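Local coordinates for protein neural CELL adhesion molecule 1,140 KDA isoform (Homo sapiens, PDB 2VKW) that acts as an adhesion receptor of neural cells, probably joining neighbouring cells, through an extracellular part that includes two tandem fibronectin type III domains, at residues 23-28 against 69-74; 79-84 against 100-105. One frame throughout, in Å; residues are numbered along the deposited sequence.

Interaction 1: 23-28 against 69-74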
ATOM      1  N   THR A  23      10.777 -14.799  -1.794  1.00 14.72           N
ATOM      2  CA  THR A  23      10.568 -14.113  -0.522  1.00 15.03           C
ATOM      3  C   THR A  23       9.331 -14.689   0.160  1.00 15.88           C
ATOM      4  O   THR A  23       8.584 -15.466  -0.439  1.00 15.43           O
ATOM      5  CB  THR A  23      10.334 -12.591  -0.726  1.00 16.70           C
ATOM      6  OG1 THR A  23       9.116 -12.392  -1.452  1.00 15.80           O
ATOM      7  CG2 THR A  23      11.485 -11.958  -1.509  1.00 16.47           C
ATOM      8  N   ALA A  24       9.118 -14.304   1.414  1.00 15.21           N
ATOM      9  CA  ALA A  24       7.960 -14.765   2.163  1.00 15.21           C
ATOM     10  C   ALA A  24       7.569 -13.800   3.282  1.00 15.13           C
ATOM     11  O   ALA A  24       8.428 -13.274   3.992  1.00 13.84           O
ATOM     12  CB  ALA A  24       8.229 -16.138   2.738  1.00 15.25           C
ATOM     13  N   GLN A  25       6.267 -13.559   3.416  1.00 15.09           N
ATOM     14  CA  GLN A  25       5.750 -12.692   4.466  1.00 16.24           C
ATOM     15  C   GLN A  25       5.369 -13.572   5.652  1.00 15.51           C
ATOM     16  O   GLN A  25       4.569 -14.492   5.530  1.00 17.60           O
ATOM     17  CB  GLN A  25       4.524 -11.922   3.977  1.00 18.61           C
ATOM     18  CG  GLN A  25       4.823 -10.927   2.880  1.00 22.60           C
ATOM     19  CD  GLN A  25       3.561 -10.288   2.338  1.00 25.50           C
ATOM     20  OE1 GLN A  25       2.731 -10.955   1.721  1.00 25.47           O
ATOM     21  NE2 GLN A  25       3.402  -8.992   2.577  1.00 26.56           N
ATOM     22  N   VAL A  26       5.954 -13.288   6.803  1.00 17.12           N
ATOM     23  CA  VAL A  26       5.693 -14.065   8.001  1.00 16.11           C
ATOM     24  C   VAL A  26       4.766 -13.283   8.909  1.00 18.46           C
ATOM     25  O   VAL A  26       5.134 -12.217   9.397  1.00 18.80           O
ATOM     26  CB  VAL A  26       7.018 -14.351   8.744  1.00 16.09           C
ATOM     27  CG1 VAL A  26       6.755 -15.086  10.060  1.00 15.99           C
ATOM     28  CG2 VAL A  26       7.941 -15.161   7.840  1.00 14.61           C
ATOM     29  N   GLN A  27       3.559 -13.800   9.117  1.00 19.80           N
ATOM     30  CA  GLN A  27       2.589 -13.146   9.993  1.00 21.48           C
ATOM     31  C   GLN A  27       2.732 -13.767  11.366  1.00 20.41           C
ATOM     32  O   GLN A  27       2.634 -14.983  11.510  1.00 19.84           O
ATOM     33  CB  GLN A  27       1.160 -13.359   9.497  1.00 23.04           C
ATOM     34  CG  GLN A  27       0.871 -12.726   8.154  1.00 30.35           C
ATOM     35  CD  GLN A  27      -0.593 -12.814   7.785  1.00 32.13           C
ATOM     36  OE1 GLN A  27      -1.448 -12.279   8.488  1.00 36.01           O
ATOM     37  NE2 GLN A  27      -0.892 -13.493   6.681  1.00 30.90           N
ATOM     38  N   PHE A  28       2.944 -12.935  12.376  1.00 20.73           N
ATOM     39  CA  PHE A  28       3.129 -13.450  13.719  1.00 22.91           C
ATOM     40  C   PHE A  28       2.552 -12.540  14.785  1.00 23.61           C
ATOM     41  O   PHE A  28       2.269 -11.369  14.542  1.00 23.10           O
ATOM     42  CB  PHE A  28       4.624 -13.640  13.982  1.00 24.97           C
ATOM     43  CG  PHE A  28       5.381 -12.347  14.097  1.00 29.45           C
ATOM     44  CD1 PHE A  28       5.680 -11.807  15.347  1.00 30.76           C
ATOM     45  CD2 PHE A  28       5.748 -11.638  12.959  1.00 30.78           C
ATOM     46  CE1 PHE A  28       6.333 -10.583  15.461  1.00 31.52           C
ATOM     47  CE2 PHE A  28       6.401 -10.411  13.061  1.00 32.36           C
ATOM     48  CZ  PHE A  28       6.694  -9.883  14.318  1.00 33.33           C
ATOM     49  N   ILE A  69       4.034  -8.160  10.020  1.00 22.19           N
ATOM     50  CA  ILE A  69       4.858  -9.171   9.363  1.00 21.07           C
ATOM     51  C   ILE A  69       6.336  -8.801   9.263  1.00 20.73           C
ATOM     52  O   ILE A  69       6.713  -7.638   9.415  1.00 21.92           O
ATOM     53  CB  ILE A  69       4.378  -9.429   7.915  1.00 21.94           C
ATOM     54  CG1 ILE A  69       4.647  -8.193   7.054  1.00 24.41           C
ATOM     55  CG2 ILE A  69       2.882  -9.740   7.892  1.00 24.76           C
ATOM     56  CD1 ILE A  69       4.161  -8.332   5.605  1.00 28.62           C
ATOM     57  N   VAL A  70       7.163  -9.815   9.023  1.00 16.47           N
ATOM     58  CA  VAL A  70       8.588  -9.627   8.799  1.00 15.15           C
ATOM     59  C   VAL A  70       8.745 -10.297   7.444  1.00 15.37           C
ATOM     60  O   VAL A  70       8.111 -11.320   7.179  1.00 15.07           O
ATOM     61  CB  VAL A  70       9.482 -10.344   9.854  1.00 15.69           C
ATOM     62  CG1 VAL A  70       9.362  -9.644  11.201  1.00 14.15           C
ATOM     63  CG2 VAL A  70       9.103 -11.803   9.971  1.00 11.29           C
ATOM     64  N   THR A  71       9.556  -9.717   6.567  1.00 14.88           N
ATOM     65  CA  THR A  71       9.731 -10.296   5.245  1.00 15.65           C
ATOM     66  C   THR A  71      11.094 -10.924   5.015  1.00 15.72           C
ATOM     67  O   THR A  71      12.104 -10.231   4.924  1.00 18.97           O
ATOM     68  CB  THR A  71       9.481  -9.247   4.150  1.00 15.42           C
ATOM     69  OG1 THR A  71       8.117  -8.816   4.215  1.00 18.73           O
ATOM     70  CG2 THR A  71       9.757  -9.835   2.773  1.00 15.80           C
ATOM     71  N   ILE A  72      11.111 -12.244   4.909  1.00 16.62           N
ATOM     72  CA  ILE A  72      12.341 -12.986   4.664  1.00 17.05           C
ATOM     73  C   ILE A  72      12.650 -12.914   3.176  1.00 17.69           C
ATOM     74  O   ILE A  72      11.746 -13.041   2.342  1.00 17.80           O
ATOM     75  CB  ILE A  72      12.164 -14.446   5.080  1.00 18.78           C
ATOM     76  CG1 ILE A  72      11.901 -14.509   6.586  1.00 20.24           C
ATOM     77  CG2 ILE A  72      13.393 -15.247   4.706  1.00 19.46           C
ATOM     78  CD1 ILE A  72      11.394 -15.852   7.046  1.00 27.07           C
ATOM     79  N   VAL A  73      13.919 -12.709   2.838  1.00 17.87           N
ATOM     80  CA  VAL A  73      14.321 -12.599   1.437  1.00 17.60           C
ATOM     81  C   VAL A  73      15.425 -13.587   1.053  1.00 17.12           C
ATOM     82  O   VAL A  73      15.937 -14.317   1.895  1.00 18.08           O
ATOM     83  CB  VAL A  73      14.807 -11.154   1.127  1.00 20.72           C
ATOM     84  CG1 VAL A  73      13.659 -10.159   1.301  1.00 17.57           C
ATOM     85  CG2 VAL A  73      15.951 -10.779   2.061  1.00 17.01           C
ATOM     86  N   GLY A  74      15.780 -13.606  -0.225  1.00 17.25           N
ATOM     87  CA  GLY A  74      16.833 -14.491  -0.698  1.00 16.40           C
ATOM     88  C   GLY A  74      16.499 -15.974  -0.754  1.00 15.90           C
ATOM     89  O   GLY A  74      17.383 -16.813  -0.637  1.00 15.47           O
TER

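Interaction 2: 79-84 against 100-105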
ATOM      1  N   THR A  79      10.745 -24.091  -3.284  1.00 17.92           N
ATOM      2  CA  THR A  79      11.546 -24.740  -2.263  1.00 18.20           C
ATOM      3  C   THR A  79      10.868 -24.690  -0.900  1.00 18.68           C
ATOM      4  O   THR A  79      10.339 -23.655  -0.494  1.00 20.19           O
ATOM      5  CB  THR A  79      12.950 -24.090  -2.188  1.00 16.76           C
ATOM      6  OG1 THR A  79      13.558 -24.128  -3.486  1.00 16.53           O
ATOM      7  CG2 THR A  79      13.836 -24.831  -1.202  1.00 17.45           C
ATOM      8  N   THR A  80      10.885 -25.822  -0.204  1.00 17.08           N
ATOM      9  CA  THR A  80      10.272 -25.923   1.111  1.00 17.44           C
ATOM     10  C   THR A  80      11.234 -25.431   2.200  1.00 15.87           C
ATOM     11  O   THR A  80      12.405 -25.802   2.219  1.00 15.42           O
ATOM     12  CB  THR A  80       9.849 -27.372   1.385  1.00 18.02           C
ATOM     13  OG1 THR A  80       8.935 -27.787   0.364  1.00 20.50           O
ATOM     14  CG2 THR A  80       9.169 -27.492   2.736  1.00 17.16           C
ATOM     15  N   TYR A  81      10.721 -24.586   3.089  1.00 13.75           N
ATOM     16  CA  TYR A  81      11.509 -24.004   4.175  1.00 13.22           C
ATOM     17  C   TYR A  81      10.863 -24.152   5.542  1.00 13.44           C
ATOM     18  O   TYR A  81       9.669 -24.421   5.674  1.00 13.65           O
ATOM     19  CB  TYR A  81      11.715 -22.501   3.953  1.00 13.09           C
ATOM     20  CG  TYR A  81      12.633 -22.135   2.825  1.00 13.20           C
ATOM     21  CD1 TYR A  81      13.994 -21.975   3.037  1.00 11.61           C
ATOM     22  CD2 TYR A  81      12.141 -21.972   1.535  1.00 13.96           C
ATOM     23  CE1 TYR A  81      14.843 -21.665   1.991  1.00 16.41           C
ATOM     24  CE2 TYR A  81      12.979 -21.662   0.481  1.00 14.50           C
ATOM     25  CZ  TYR A  81      14.329 -21.512   0.715  1.00 14.28           C
ATOM     26  OH  TYR A  81      15.159 -21.231  -0.338  1.00 16.28           O
ATOM     27  N   ALA A  82      11.686 -23.929   6.554  1.00 13.83           N
ATOM     28  CA  ALA A  82      11.270 -23.955   7.942  1.00 13.77           C
ATOM     29  C   ALA A  82      11.708 -22.586   8.434  1.00 13.81           C
ATOM     30  O   ALA A  82      12.836 -22.171   8.160  1.00 13.50           O
ATOM     31  CB  ALA A  82      12.016 -25.046   8.707  1.00 11.47           C
ATOM     32  N   VAL A  83      10.826 -21.880   9.138  1.00 13.89           N
ATOM     33  CA  VAL A  83      11.166 -20.561   9.657  1.00 14.35           C
ATOM     34  C   VAL A  83      10.747 -20.431  11.118  1.00 15.37           C
ATOM     35  O   VAL A  83       9.766 -21.052  11.540  1.00 15.09           O
ATOM     36  CB  VAL A  83      10.497 -19.438   8.822  1.00 14.09           C
ATOM     37  CG1 VAL A  83       8.995 -19.594   8.830  1.00 13.57           C
ATOM     38  CG2 VAL A  83      10.884 -18.080   9.375  1.00 12.89           C
ATOM     39  N   ARG A  84      11.501 -19.638  11.884  1.00 12.58           N
ATOM     40  CA  ARG A  84      11.212 -19.423  13.300  1.00 13.84           C
ATOM     41  C   ARG A  84      11.622 -18.021  13.719  1.00 13.99           C
ATOM     42  O   ARG A  84      12.453 -17.381  13.067  1.00 14.26           O
ATOM     43  CB  ARG A  84      11.920 -20.475  14.168  1.00 14.64           C
ATOM     44  CG  ARG A  84      13.433 -20.448  14.074  1.00 17.10           C
ATOM     45  CD  ARG A  84      14.060 -21.652  14.759  1.00 18.70           C
ATOM     46  NE  ARG A  84      15.514 -21.629  14.636  1.00 22.39           N
ATOM     47  CZ  ARG A  84      16.327 -22.582  15.082  1.00 23.46           C
ATOM     48  NH1 ARG A  84      15.835 -23.657  15.685  1.00 20.95           N
ATOM     49  NH2 ARG A  84      17.639 -22.446  14.941  1.00 22.30           N
ATOM     50  N   SER A 100       8.031 -23.137  11.511  1.00 18.29           N
ATOM     51  CA  SER A 100       6.867 -23.244  10.632  1.00 16.45           C
ATOM     52  C   SER A 100       7.345 -23.593   9.234  1.00 16.13           C
ATOM     53  O   SER A 100       8.278 -22.984   8.732  1.00 15.25           O
ATOM     54  CB  SER A 100       6.094 -21.925  10.579  1.00 16.96           C
ATOM     55  OG  SER A 100       5.306 -21.740  11.744  1.00 20.35           O
ATOM     56  N   GLU A 101       6.704 -24.576   8.608  1.00 17.16           N
ATOM     57  CA  GLU A 101       7.083 -25.000   7.265  1.00 16.29           C
ATOM     58  C   GLU A 101       6.244 -24.282   6.211  1.00 16.28           C
ATOM     59  O   GLU A 101       5.062 -24.011   6.431  1.00 17.41           O
ATOM     60  CB  GLU A 101       6.884 -26.510   7.126  1.00 17.37           C
ATOM     61  CG  GLU A 101       7.876 -27.200   6.200  1.00 21.62           C
ATOM     62  CD  GLU A 101       9.303 -27.167   6.750  1.00 23.41           C
ATOM     63  OE1 GLU A 101       9.479 -26.772   7.926  1.00 23.24           O
ATOM     64  OE2 GLU A 101      10.244 -27.537   6.013  1.00 22.74           O
ATOM     65  N   PHE A 102       6.860 -23.978   5.071  1.00 13.58           N
ATOM     66  CA  PHE A 102       6.177 -23.326   3.960  1.00 14.32           C
ATOM     67  C   PHE A 102       6.982 -23.592   2.684  1.00 16.35           C
ATOM     68  O   PHE A 102       8.159 -23.934   2.757  1.00 18.31           O
ATOM     69  CB  PHE A 102       6.059 -21.819   4.216  1.00 13.89           C
ATOM     70  CG  PHE A 102       7.352 -21.066   4.068  1.00 15.17           C
ATOM     71  CD1 PHE A 102       7.716 -20.510   2.838  1.00 16.18           C
ATOM     72  CD2 PHE A 102       8.207 -20.907   5.158  1.00 15.85           C
ATOM     73  CE1 PHE A 102       8.914 -19.802   2.696  1.00 18.42           C
ATOM     74  CE2 PHE A 102       9.409 -20.203   5.030  1.00 16.60           C
ATOM     75  CZ  PHE A 102       9.765 -19.649   3.796  1.00 16.99           C
ATOM     76  N   LYS A 103       6.360 -23.447   1.519  1.00 14.92           N
ATOM     77  CA  LYS A 103       7.072 -23.686   0.266  1.00 15.04           C
ATOM     78  C   LYS A 103       6.945 -22.469  -0.630  1.00 14.87           C
ATOM     79  O   LYS A 103       5.850 -21.959  -0.842  1.00 15.79           O
ATOM     80  CB  LYS A 103       6.503 -24.917  -0.452  1.00 16.34           C
ATOM     81  CG  LYS A 103       7.208 -25.265  -1.768  1.00 19.09           C
ATOM     82  CD  LYS A 103       6.583 -26.505  -2.415  1.00 19.75           C
ATOM     83  CE  LYS A 103       7.261 -26.864  -3.730  1.00 22.33           C
ATOM     84  NZ  LYS A 103       6.746 -28.152  -4.299  1.00 25.82           N
ATOM     85  N   THR A 104       8.065 -21.989  -1.154  1.00 14.29           N
ATOM     86  CA  THR A 104       8.010 -20.824  -2.023  1.00 14.44           C
ATOM     87  C   THR A 104       7.296 -21.156  -3.319  1.00 14.24           C
ATOM     88  O   THR A 104       7.259 -22.301  -3.752  1.00 14.60           O
ATOM     89  CB  THR A 104       9.420 -20.289  -2.372  1.00 15.07           C
ATOM     90  OG1 THR A 104      10.207 -21.343  -2.944  1.00 12.88           O
ATOM     91  CG2 THR A 104      10.109 -19.734  -1.120  1.00 11.85           C
ATOM     92  N   GLN A 105       6.709 -20.145  -3.934  1.00 15.36           N
ATOM     93  CA  GLN A 105       6.032 -20.353  -5.194  1.00 17.22           C
ATOM     94  C   GLN A 105       7.058 -20.561  -6.304  1.00 16.86           C
ATOM     95  O   GLN A 105       8.243 -20.274  -6.133  1.00 16.61           O
ATOM     96  CB  GLN A 105       5.175 -19.135  -5.522  1.00 18.94           C
ATOM     97  CG  GLN A 105       3.960 -18.984  -4.634  1.00 21.08           C
ATOM     98  CD  GLN A 105       3.062 -17.876  -5.112  1.00 22.69           C
ATOM     99  OE1 GLN A 105       2.668 -17.847  -6.275  1.00 24.94           O
ATOM    100  NE2 GLN A 105       2.731 -16.950  -4.221  1.00 24.52           N
TER

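Interaction 1: 23-28 against 69-74
A24 and V26 pair antiparallel with I72 and V70, each through two N-H...O=C bonds, the straightest running from V26 N to V70 O (2.9 Å, 166° at the hydrogen). The non-hydrogen-bonded pair Q25–T71 lies between them, and Q27–I69 follows beyond V26–V70. T71 CA sends a CA-H...O contact to A24 O, and I69 CA a shorter one to V26 O (3.1 Å).

On the buried face, V26 carries the packing. Its CB meets V70 CG2 at 3.5 Å, and its CG2 branch, anti to the carbonyl carbon, reaches diagonally across to I72 CD1 at 3.6 Å. V70 turns its other branch to F28: CG1 lies 3.6 Å from F28 CE2, with the two side chains crossing at about a right angle. With chi1 of 70°, the F28 ring leans across towards 69-70, with V26 O in plane at its edge and I69 C near the ring plane. Y42 meets the same ring edge-to-face.

This is the B–E strand pair of a fibronectin type III sandwich, with strand 13-19 (A) bonded to the other side of 24-29. Side chains of V26, F28 and V70 press on L85 of the opposing sheet, and T71 O accepts a hydrogen bond from Y59 OH.

The outward face is held by I69, whose two arms diverge. CG2 meets Q27 CG at 3.6 Å, whereas the extended CG1 arm carries CD1 to the Q25 amide, 3.2 Å from NE2, a contact without hydrogen bonding. At the far end, T23 CG2 leans on V73 CG1 (4.0 Å), while T23 OG1 hydrogen-bonds to D134, a residue of the second fibronectin domain.

Interaction 2: 79-84 against 100-105
A chi1 of 73° sets F102 CG between its own backbone N and carbonyl carbon and swings the ring across to Y81, whose CG lies beside the backbone N (chi1 -70°). Y81 CB comes over one face of the phenylalanine, 3.4 Å from F102 CE2. The two ring planes are near parallel but slid apart, with centroids 5.6 Å from each other, so they barely overlap. V83 CG1 approaches the F102 ring obliquely, and V17 and P19 of strand 13-19 also pack on it.

The strands are antiparallel, with paired bonds at Y81–F102 and V83–S100. The bond from Y81 N to F102 O is almost straight (2.7 Å, 176° at the hydrogen). Past the strand end, T104 closes the pair: its N bonds to T79 O, and its OG1 takes the T79 N-H at 2.8 Å while bonding to K76 O. T104 CG2 meets Y81 CE2 at 3.8 Å. Y81 OH reaches back to K76 N, making the tyrosine corner of fibronectin type III domains and pinning the turn before strand 80-89 (F) to that strand.

On the other face, the E101 chain bends at chi2, bringing OE1 3.2 Å from A82 CB and OE2 3.4 Å from T80 CG2. The carboxylate thus lies flat against Y81 O, which sits over its face, 3.0 Å from CD. This contact of a carbonyl oxygen with the carboxylate carbon is not a hydrogen bond. Any cost to the charged form is probably small, because E101 is exposed to solvent, and Y81 O is already engaged by F102 N.

Both contacts lie in the first fibronectin type III domain, one in each sheet of its sandwich: interaction 1 joins strands 24-29 and 69-72 of the three-stranded sheet, interaction 2 the hairpin strands 80-89 and 92-103 of the four-stranded one. They come in series along the chain, 69-72 being followed, after a loop, by 80-89, so the chain crosses from one sheet to the other between them. Their centres are about 10 Å apart and they meet in the core, where I72 CD1 packs on V83 CG2 (3.3 Å) and A24 CB on F102 CE1 (3.7 Å). These contacts join the two sheets face to face towards the end of the domain nearer its tandem partner.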